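Local coordinates for protein superoxide dismutase [Mn/Fe] (Porphyromonas gingivalis, PDB 1UES) that catalyses the dismutation of superoxide radicals to oxygen and hydrogen peroxide, cycling one manganese or iron ion per subunit of a homodimer between oxidation states, at residues I6-Y10 / F78-R82; P17-T23 / Y164-Q168; G115-G120 / R171-L175. The protein carries 1 engineered substitution. All coordinates share one frame; numbering follows the deposited sequence.

Contact 1. Residues I6-Y10 / F78-R82; sequences ISLPY and FTQFR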
loop_
_atom_site.group_PDB
_atom_site.type_symbol
_atom_site.label_atom_id
_atom_site.label_comp_id
_atom_site.label_asym_id
_atom_site.label_seq_id
_atom_site.Cartn_x
_atom_site.Cartn_y
_atom_site.Cartn_z
ATOM N N ILE A 6 15.619 12.338 -9.403
ATOM C CA ILE A 6 16.854 12.700 -8.735
ATOM C C ILE A 6 17.994 11.685 -8.907
ATOM O O ILE A 6 17.791 10.486 -9.042
ATOM C CB ILE A 6 16.637 12.958 -7.236
ATOM C CG1 ILE A 6 16.050 11.709 -6.568
ATOM C CG2 ILE A 6 15.711 14.152 -7.045
ATOM C CD1 ILE A 6 16.266 11.703 -5.112
ATOM N N SER A 7 19.207 12.203 -8.940
ATOM C CA SER A 7 20.369 11.343 -9.063
ATOM C C SER A 7 20.696 11.034 -7.608
ATOM O O SER A 7 20.599 11.914 -6.771
ATOM C CB SER A 7 21.507 12.114 -9.725
ATOM O OG SER A 7 21.856 13.205 -8.897
ATOM N N LEU A 8 21.044 9.788 -7.298
ATOM C CA LEU A 8 21.353 9.413 -5.918
ATOM C C LEU A 8 22.743 9.882 -5.525
ATOM O O LEU A 8 23.652 9.865 -6.346
ATOM C CB LEU A 8 21.254 7.904 -5.747
ATOM C CG LEU A 8 19.854 7.355 -5.964
ATOM C CD1 LEU A 8 19.955 5.855 -5.977
ATOM C CD2 LEU A 8 18.900 7.835 -4.854
ATOM N N PRO A 9 22.919 10.311 -4.260
ATOM C CA PRO A 9 24.196 10.799 -3.733
ATOM C C PRO A 9 25.157 9.696 -3.305
ATOM O O PRO A 9 26.203 9.982 -2.710
ATOM C CB PRO A 9 23.785 11.691 -2.557
ATOM C CG PRO A 9 22.418 11.272 -2.175
ATOM C CD PRO A 9 21.853 10.368 -3.242
ATOM N N TYR A 10 24.800 8.459 -3.631
ATOM C CA TYR A 10 25.600 7.278 -3.298
ATOM C C TYR A 10 25.376 6.190 -4.351
ATOM O O TYR A 10 24.454 6.276 -5.162
ATOM C CB TYR A 10 25.190 6.755 -1.916
ATOM C CG TYR A 10 23.703 6.758 -1.692
ATOM C CD1 TYR A 10 22.889 5.757 -2.243
ATOM C CD2 TYR A 10 23.100 7.766 -0.950
ATOM C CE1 TYR A 10 21.521 5.765 -2.072
ATOM C CE2 TYR A 10 21.727 7.793 -0.765
ATOM C CZ TYR A 10 20.937 6.790 -1.336
ATOM O OH TYR A 10 19.575 6.873 -1.253
ATOM N N PHE A 78 15.321 9.359 -0.143
ATOM C CA PHE A 78 16.591 8.833 -0.621
ATOM C C PHE A 78 17.757 9.716 -0.232
ATOM O O PHE A 78 18.842 9.224 0.008
ATOM C CB PHE A 78 16.588 8.653 -2.130
ATOM C CG PHE A 78 15.716 7.523 -2.592
ATOM C CD1 PHE A 78 14.606 7.785 -3.391
ATOM C CD2 PHE A 78 15.987 6.210 -2.201
ATOM C CE1 PHE A 78 13.776 6.766 -3.793
ATOM C CE2 PHE A 78 15.127 5.170 -2.612
ATOM C CZ PHE A 78 14.043 5.464 -3.400
ATOM N N THR A 79 17.549 11.012 -0.149
ATOM C CA THR A 79 18.704 11.849 0.163
ATOM C C THR A 79 19.133 11.879 1.620
ATOM O O THR A 79 20.186 12.437 1.940
ATOM C CB THR A 79 18.522 13.292 -0.350
ATOM O OG1 THR A 79 17.319 13.869 0.165
ATOM C CG2 THR A 79 18.511 13.289 -1.854
ATOM N N GLN A 80 18.378 11.238 2.502
ATOM C CA GLN A 80 18.748 11.308 3.905
ATOM C C GLN A 80 19.590 10.137 4.369
ATOM O O GLN A 80 20.002 10.111 5.525
ATOM C CB GLN A 80 17.499 11.403 4.786
ATOM C CG GLN A 80 16.742 10.078 4.858
ATOM C CD GLN A 80 15.267 10.180 5.221
ATOM O OE1 GLN A 80 14.705 11.252 5.505
ATOM N NE2 GLN A 80 14.615 9.029 5.210
ATOM N N PHE A 81 19.838 9.198 3.472
ATOM C CA PHE A 81 20.600 7.987 3.801
ATOM C C PHE A 81 22.021 7.994 3.273
ATOM O O PHE A 81 22.292 8.574 2.224
ATOM C CB PHE A 81 19.885 6.742 3.222
ATOM C CG PHE A 81 18.495 6.524 3.740
ATOM C CD1 PHE A 81 18.214 6.564 5.104
ATOM C CD2 PHE A 81 17.455 6.226 2.854
ATOM C CE1 PHE A 81 16.917 6.306 5.576
ATOM C CE2 PHE A 81 16.163 5.965 3.318
ATOM C CZ PHE A 81 15.892 6.005 4.673
ATOM N N ARG A 82 22.924 7.335 4.009
ATOM C CA ARG A 82 24.309 7.195 3.608
ATOM C C ARG A 82 24.914 6.001 4.300
ATOM O O ARG A 82 24.462 5.609 5.371
ATOM C CB ARG A 82 25.162 8.409 4.029
ATOM C CG ARG A 82 24.842 9.719 3.314
ATOM C CD ARG A 82 25.304 9.685 1.859
ATOM N NE ARG A 82 25.289 11.027 1.272
ATOM C CZ ARG A 82 24.182 11.731 1.051
ATOM N NH1 ARG A 82 22.995 11.218 1.362
ATOM N NH2 ARG A 82 24.263 12.958 0.535
#
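The hydroxyl of Tyr10 makes the one direct hydrogen bond between 6-10 and 78-82: its OH donates to Phe78 O at 2.8 Å. Phe78 O lies at the edge of the phenol ring, near its plane, while the donor sits 25° out of the carbonyl plane. With chi1 at 42°, CG of Tyr10 stands between its own backbone N and carbonyl carbon, and the ring reaches across with its hydroxyl end at Phe78. Beside this bond, Tyr10 CE2 comes to 3.1 Å from Phe81 O.

Arg82 is bent back on its own segment at chi2 (-71°). Its NH1 is shared by Thr79 O and, at 2.9 Å, Phe81 O, each met from above its carbonyl plane, which pins the head over the turn. Pro9 CB lies over one guanidinium face, toward the rim, 3.4 Å from Arg82 NH2.

Leu8 CD2 rests on Phe78 CB at 3.7 Å, and Ile6 CD1 reaches both Phe78 CB and Thr79 CG2.

The Phe78 ring packs edge-to-face on the manganese ligand His27, so the contact backs the metal site. It ties the N-terminal loop to the end of helix 62-79 in the alpha-hairpin domain, with helix 21-42 packing against Ile6, Leu8 and Phe78 and helix 184-190 meeting Thr79 and Arg82.

Contact 2. Residues P17-T23 / Y164-Q168; sequences PVISKET and YLTYQ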
loop_
_atom_site.group_PDB
_atom_site.type_symbol
_atom_site.label_atom_id
_atom_site.label_comp_id
_atom_site.label_asym_id
_atom_site.label_seq_id
_atom_site.Cartn_x
_atom_site.Cartn_y
_atom_site.Cartn_z
ATOM N N PRO A 17 22.391 -4.048 3.370
ATOM C CA PRO A 17 21.164 -4.797 3.084
ATOM C C PRO A 17 19.806 -4.183 3.399
ATOM O O PRO A 17 18.771 -4.751 3.003
ATOM C CB PRO A 17 21.334 -6.027 3.932
ATOM C CG PRO A 17 21.918 -5.472 5.179
ATOM C CD PRO A 17 22.919 -4.426 4.692
ATOM N N VAL A 18 19.823 -3.060 4.095
ATOM C CA VAL A 18 18.606 -2.380 4.561
ATOM C C VAL A 18 17.697 -1.956 3.398
ATOM O O VAL A 18 16.469 -2.093 3.472
ATOM C CB VAL A 18 18.987 -1.195 5.475
ATOM C CG1 VAL A 18 17.709 -0.532 6.030
ATOM C CG2 VAL A 18 19.876 -1.702 6.638
ATOM N N ILE A 19 18.316 -1.405 2.365
ATOM C CA ILE A 19 17.624 -1.071 1.124
ATOM C C ILE A 19 18.644 -1.646 0.136
ATOM O O ILE A 19 19.684 -1.040 -0.123
ATOM C CB ILE A 19 17.435 0.454 0.907
ATOM C CG1 ILE A 19 16.571 1.024 2.037
ATOM C CG2 ILE A 19 16.685 0.710 -0.426
ATOM C CD1 ILE A 19 16.269 2.514 1.917
ATOM N N SER A 20 18.342 -2.845 -0.354
ATOM C CA SER A 20 19.215 -3.590 -1.254
ATOM C C SER A 20 19.372 -2.909 -2.592
ATOM O O SER A 20 18.615 -2.007 -2.942
ATOM C CB SER A 20 18.670 -4.994 -1.480
ATOM O OG SER A 20 17.536 -4.927 -2.324
ATOM N N LYS A 21 20.361 -3.368 -3.341
ATOM C CA LYS A 21 20.629 -2.827 -4.657
ATOM C C LYS A 21 19.392 -3.060 -5.532
ATOM O O LYS A 21 18.994 -2.191 -6.297
ATOM C CB LYS A 21 21.869 -3.499 -5.265
ATOM C CG LYS A 21 21.884 -3.438 -6.780
ATOM C CD LYS A 21 23.088 -4.147 -7.402
ATOM C CE LYS A 21 23.250 -3.694 -8.880
ATOM N NZ LYS A 21 24.127 -2.494 -8.948
ATOM N N GLU A 22 18.770 -4.223 -5.390
ATOM C CA GLU A 22 17.595 -4.555 -6.171
ATOM C C GLU A 22 16.446 -3.620 -5.793
ATOM O O GLU A 22 15.708 -3.140 -6.658
ATOM C CB GLU A 22 17.221 -6.026 -5.923
ATOM C CG GLU A 22 18.280 -7.046 -6.443
ATOM C CD GLU A 22 19.441 -7.390 -5.451
ATOM O OE1 GLU A 22 19.584 -6.786 -4.346
ATOM O OE2 GLU A 22 20.254 -8.304 -5.812
ATOM N N THR A 23 16.296 -3.362 -4.497
ATOM C CA THR A 23 15.240 -2.446 -4.068
ATOM C C THR A 23 15.495 -1.040 -4.601
ATOM O O THR A 23 14.551 -0.388 -5.086
ATOM C CB THR A 23 15.088 -2.463 -2.544
ATOM O OG1 THR A 23 14.501 -3.716 -2.200
ATOM C CG2 THR A 23 14.121 -1.373 -2.058
ATOM N N TYR A 164 9.490 -4.838 0.815
ATOM C CA TYR A 164 9.036 -6.203 0.604
ATOM C C TYR A 164 10.050 -7.186 0.025
ATOM O O TYR A 164 10.060 -8.362 0.386
ATOM C CB TYR A 164 7.764 -6.204 -0.253
ATOM C CG TYR A 164 6.829 -7.290 0.199
ATOM C CD1 TYR A 164 6.066 -7.125 1.342
ATOM C CD2 TYR A 164 6.778 -8.512 -0.457
ATOM C CE1 TYR A 164 5.260 -8.158 1.848
ATOM C CE2 TYR A 164 5.974 -9.557 0.033
ATOM C CZ TYR A 164 5.223 -9.362 1.201
ATOM O OH TYR A 164 4.496 -10.403 1.759
ATOM N N LEU A 165 10.909 -6.715 -0.860
ATOM C CA LEU A 165 11.849 -7.652 -1.489
ATOM C C LEU A 165 12.790 -8.270 -0.487
ATOM O O LEU A 165 13.180 -9.434 -0.650
ATOM C CB LEU A 165 12.673 -6.974 -2.576
ATOM C CG LEU A 165 11.943 -6.509 -3.842
ATOM C CD1 LEU A 165 12.969 -5.938 -4.837
ATOM C CD2 LEU A 165 11.178 -7.649 -4.471
ATOM N N THR A 166 13.137 -7.515 0.548
ATOM C CA THR A 166 14.081 -8.004 1.561
ATOM C C THR A 166 13.423 -8.483 2.860
ATOM O O THR A 166 13.887 -9.454 3.470
ATOM C CB THR A 166 15.120 -6.887 1.923
ATOM O OG1 THR A 166 15.919 -6.566 0.773
ATOM C CG2 THR A 166 16.038 -7.336 3.043
ATOM N N TYR A 167 12.377 -7.784 3.296
ATOM C CA TYR A 167 11.703 -8.064 4.567
ATOM C C TYR A 167 10.325 -8.677 4.498
ATOM O O TYR A 167 9.776 -9.069 5.540
ATOM C CB TYR A 167 11.556 -6.780 5.362
ATOM C CG TYR A 167 12.857 -6.128 5.718
ATOM C CD1 TYR A 167 13.444 -6.361 6.962
ATOM C CD2 TYR A 167 13.538 -5.308 4.801
ATOM C CE1 TYR A 167 14.670 -5.808 7.297
ATOM C CE2 TYR A 167 14.779 -4.747 5.140
ATOM C CZ TYR A 167 15.339 -5.007 6.382
ATOM O OH TYR A 167 16.584 -4.490 6.737
ATOM N N GLN A 168 9.758 -8.707 3.292
ATOM C CA GLN A 168 8.398 -9.184 3.107
ATOM C C GLN A 168 7.463 -8.528 4.134
ATOM O O GLN A 168 7.444 -7.318 4.247
ATOM C CB GLN A 168 8.328 -10.716 3.178
ATOM C CG GLN A 168 9.078 -11.386 2.018
ATOM C CD GLN A 168 10.554 -11.536 2.310
ATOM O OE1 GLN A 168 10.923 -12.033 3.368
ATOM N NE2 GLN A 168 11.409 -11.084 1.389
HETATM O O HOH W 1 15.659 -4.008 0.174
HETATM O O HOH W 2 11.510 -3.938 -1.642
#
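Thr23 and Leu165 lie alongside each other, pointing opposite ways, and the threonine is the side chain to follow. From its CB, the branch that does the touching is OG1, set beside the backbone N and anti to the carbonyl carbon (chi1 -71°). This oxygen lies 3.8 Å from Leu165 CB and about as far from CD1 of the same leucine. It also meets two waters. Water 1 is 2.7 Å from Thr23 OG1 and 2.6 Å from Thr166 OG1, and it accepts from Ser20 N; water 2 joins Thr23 OG1 to the backbone Leu165 N, from which it accepts at 2.9 Å. The polar link between 17-23 and 164-168 therefore runs through water, as Thr23 OG1 and Thr166 OG1 are 4.4 Å apart.

Ser20 is the N-cap of helix 21-42, the first long helix of the alpha-hairpin domain: its OG accepts from Thr23 N with an N-H...O angle of 161°. Across from it, the short helix 164-167 belongs to the C-terminal domain, so the water-bridged seam lies between the two domains of the subunit.

Farther along, Tyr167 turns a ring edge to Val18 O, which lies near the ring plane, 3.6 Å from CE2. Its OH lies by Val18 CA and is hydrogen-bonded to Asp177. Leu165 also packs on Tyr164 of the second subunit.

Contact 3. Residues G115-G120 / R171-L175; sequences GTTLFG and RADHL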
loop_
_atom_site.group_PDB
_atom_site.type_symbol
_atom_site.label_atom_id
_atom_site.label_comp_id
_atom_site.label_asym_id
_atom_site.label_seq_id
_atom_site.Cartn_x
_atom_site.Cartn_y
_atom_site.Cartn_z
ATOM N N GLY A 115 5.230 3.914 12.617
ATOM C CA GLY A 115 5.397 3.328 11.297
ATOM C C GLY A 115 4.736 1.975 11.177
ATOM O O GLY A 115 4.100 1.656 10.168
ATOM N N THR A 116 4.879 1.173 12.229
ATOM C CA THR A 116 4.296 -0.155 12.252
ATOM C C THR A 116 2.767 -0.133 12.315
ATOM O O THR A 116 2.113 -0.977 11.679
ATOM C CB THR A 116 4.849 -0.971 13.454
ATOM O OG1 THR A 116 6.265 -1.159 13.305
ATOM C CG2 THR A 116 4.195 -2.336 13.522
ATOM N N THR A 117 2.192 0.825 13.048
ATOM C CA THR A 117 0.743 0.894 13.182
ATOM C C THR A 117 0.021 1.670 12.078
ATOM O O THR A 117 -1.201 1.777 12.097
ATOM C CB THR A 117 0.299 1.466 14.558
ATOM O OG1 THR A 117 0.762 2.813 14.693
ATOM C CG2 THR A 117 0.846 0.600 15.711
ATOM N N LEU A 118 0.758 2.207 11.111
ATOM C CA LEU A 118 0.116 2.923 10.013
ATOM C C LEU A 118 -0.516 1.861 9.100
ATOM O O LEU A 118 0.187 1.020 8.520
ATOM C CB LEU A 118 1.150 3.751 9.246
ATOM C CG LEU A 118 0.642 4.824 8.269
ATOM C CD1 LEU A 118 1.727 5.860 8.034
ATOM C CD2 LEU A 118 0.251 4.182 6.959
ATOM N N PHE A 119 -1.839 1.885 8.977
ATOM C CA PHE A 119 -2.512 0.866 8.173
ATOM C C PHE A 119 -2.476 1.187 6.695
ATOM O O PHE A 119 -2.860 2.292 6.283
ATOM C CB PHE A 119 -3.954 0.703 8.629
ATOM C CG PHE A 119 -4.630 -0.481 8.037
ATOM C CD1 PHE A 119 -4.241 -1.769 8.396
ATOM C CD2 PHE A 119 -5.651 -0.320 7.101
ATOM C CE1 PHE A 119 -4.869 -2.880 7.828
ATOM C CE2 PHE A 119 -6.275 -1.427 6.530
ATOM C CZ PHE A 119 -5.887 -2.702 6.892
ATOM N N GLY A 120 -2.018 0.223 5.901
ATOM C CA GLY A 120 -1.940 0.432 4.466
ATOM C C GLY A 120 -0.660 1.143 4.069
ATOM O O GLY A 120 0.352 1.066 4.772
ATOM N N ARG A 171 7.597 -5.455 8.429
ATOM C CA ARG A 171 7.762 -4.007 8.404
ATOM C C ARG A 171 8.546 -3.487 9.607
ATOM O O ARG A 171 9.425 -2.642 9.450
ATOM C CB ARG A 171 6.405 -3.307 8.351
ATOM C CG ARG A 171 6.539 -1.804 8.181
ATOM C CD ARG A 171 5.248 -1.081 8.391
ATOM N NE ARG A 171 4.346 -1.228 7.241
ATOM C CZ ARG A 171 3.194 -0.589 7.148
ATOM N NH1 ARG A 171 2.828 0.223 8.132
ATOM N NH2 ARG A 171 2.399 -0.775 6.096
ATOM N N ALA A 172 8.217 -3.971 10.807
ATOM C CA ALA A 172 8.924 -3.528 12.009
ATOM C C ALA A 172 10.421 -3.767 11.948
ATOM O O ALA A 172 11.206 -2.901 12.357
ATOM C CB ALA A 172 8.333 -4.231 13.253
ATOM N N ASP A 173 10.831 -4.931 11.446
ATOM C CA ASP A 173 12.251 -5.245 11.349
ATOM C C ASP A 173 12.932 -4.282 10.370
ATOM O O ASP A 173 14.069 -3.881 10.593
ATOM C CB ASP A 173 12.481 -6.705 10.913
ATOM C CG ASP A 173 12.084 -7.714 12.005
ATOM O OD1 ASP A 173 11.866 -7.293 13.177
ATOM O OD2 ASP A 173 11.967 -8.922 11.679
ATOM N N HIS A 174 12.231 -3.903 9.296
ATOM C CA HIS A 174 12.802 -2.971 8.334
ATOM C C HIS A 174 13.013 -1.622 8.992
ATOM O O HIS A 174 14.050 -0.999 8.800
ATOM C CB HIS A 174 11.869 -2.785 7.143
ATOM C CG HIS A 174 12.280 -1.678 6.217
ATOM N ND1 HIS A 174 13.368 -1.764 5.383
ATOM C CD2 HIS A 174 11.672 -0.500 5.931
ATOM C CE1 HIS A 174 13.416 -0.685 4.615
ATOM N NE2 HIS A 174 12.399 0.095 4.934
ATOM N N LEU A 175 12.020 -1.168 9.749
ATOM C CA LEU A 175 12.126 0.126 10.406
ATOM C C LEU A 175 13.279 0.140 11.376
ATOM O O LEU A 175 14.037 1.125 11.454
ATOM C CB LEU A 175 10.826 0.466 11.127
ATOM C CG LEU A 175 9.599 0.571 10.193
ATOM C CD1 LEU A 175 8.437 1.181 10.964
ATOM C CD2 LEU A 175 9.913 1.428 8.952
#
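Arg171 stretches over the end of helix 104-116, its CD 3.5 Å from Gly115 O, and spreads its guanidinium among three backbone carbonyls. CG stands opposite the backbone N (chi1 -174°) and the chain runs extended to CD before bending at chi3 (-76°), which swings the guanidinium in beside the turn. NH1 serves two acceptors: Gly115 O at 2.8 Å, approached nearly along the C=O axis, and Leu118 O, also at 2.8 Å, met on a lone pair in the carbonyl plane. NH2 takes the third, Gly120 O at 3.1 Å, from a position tilted out of that carbonyl's plane. All three oxygens sit round the edge of the guanidinium, and NE makes a further hydrogen bond to Tyr163 OH, so the group is gripped from several directions and its rotation is fixed.

What the arginine holds is the turn that leads from helix 104-116 into strand 122-128, the first strand of the antiparallel sheet in the C-terminal alpha/beta domain of iron/manganese superoxide dismutases. Gly120 sits in this turn with positive phi (84°), a conformation glycine readily adopts.

The rest of the interface is packing of helix 171-178 on the helix end. Leu175 CD1 packs straight on the bare CA of Gly115 at 3.7 Å and lies close to Thr116 N. Thr116 OG1 rests at 3.7 Å from Ala172 CB, while its hydrogen bond goes back to Asn112 O in its own helix. Val158, in the loop after strand 151-157, packs on Leu118, Arg171 and Leu175 together, and nearby the ring of Phe119 meets Trp159 of the second subunit edge-to-face.

Contact 1 and contact 2 approach the manganese through different residues: the side chain of Phe78 is about 6 Å from the ion and that of Thr23 about 8 Å, and each of these side chains comes within about 4 Å of the side chain of the ligand His27. Contact 3 stands farther back, with the Arg171 side chain about 11 Å from the metal, though the Leu175 side chain is about 7 Å from that of the ligand Asp157. Contacts 1 and 2 touch where Phe81 CE2 packs on Ile19 CD1 at 3.7 Å. Contacts 2 and 3 meet through Tyr167 CE2 and His174 ND1, 3.3 Å apart, and both reach the second subunit. Contacts 1 and 3 do not touch; their nearest atoms are about 7 Å apart.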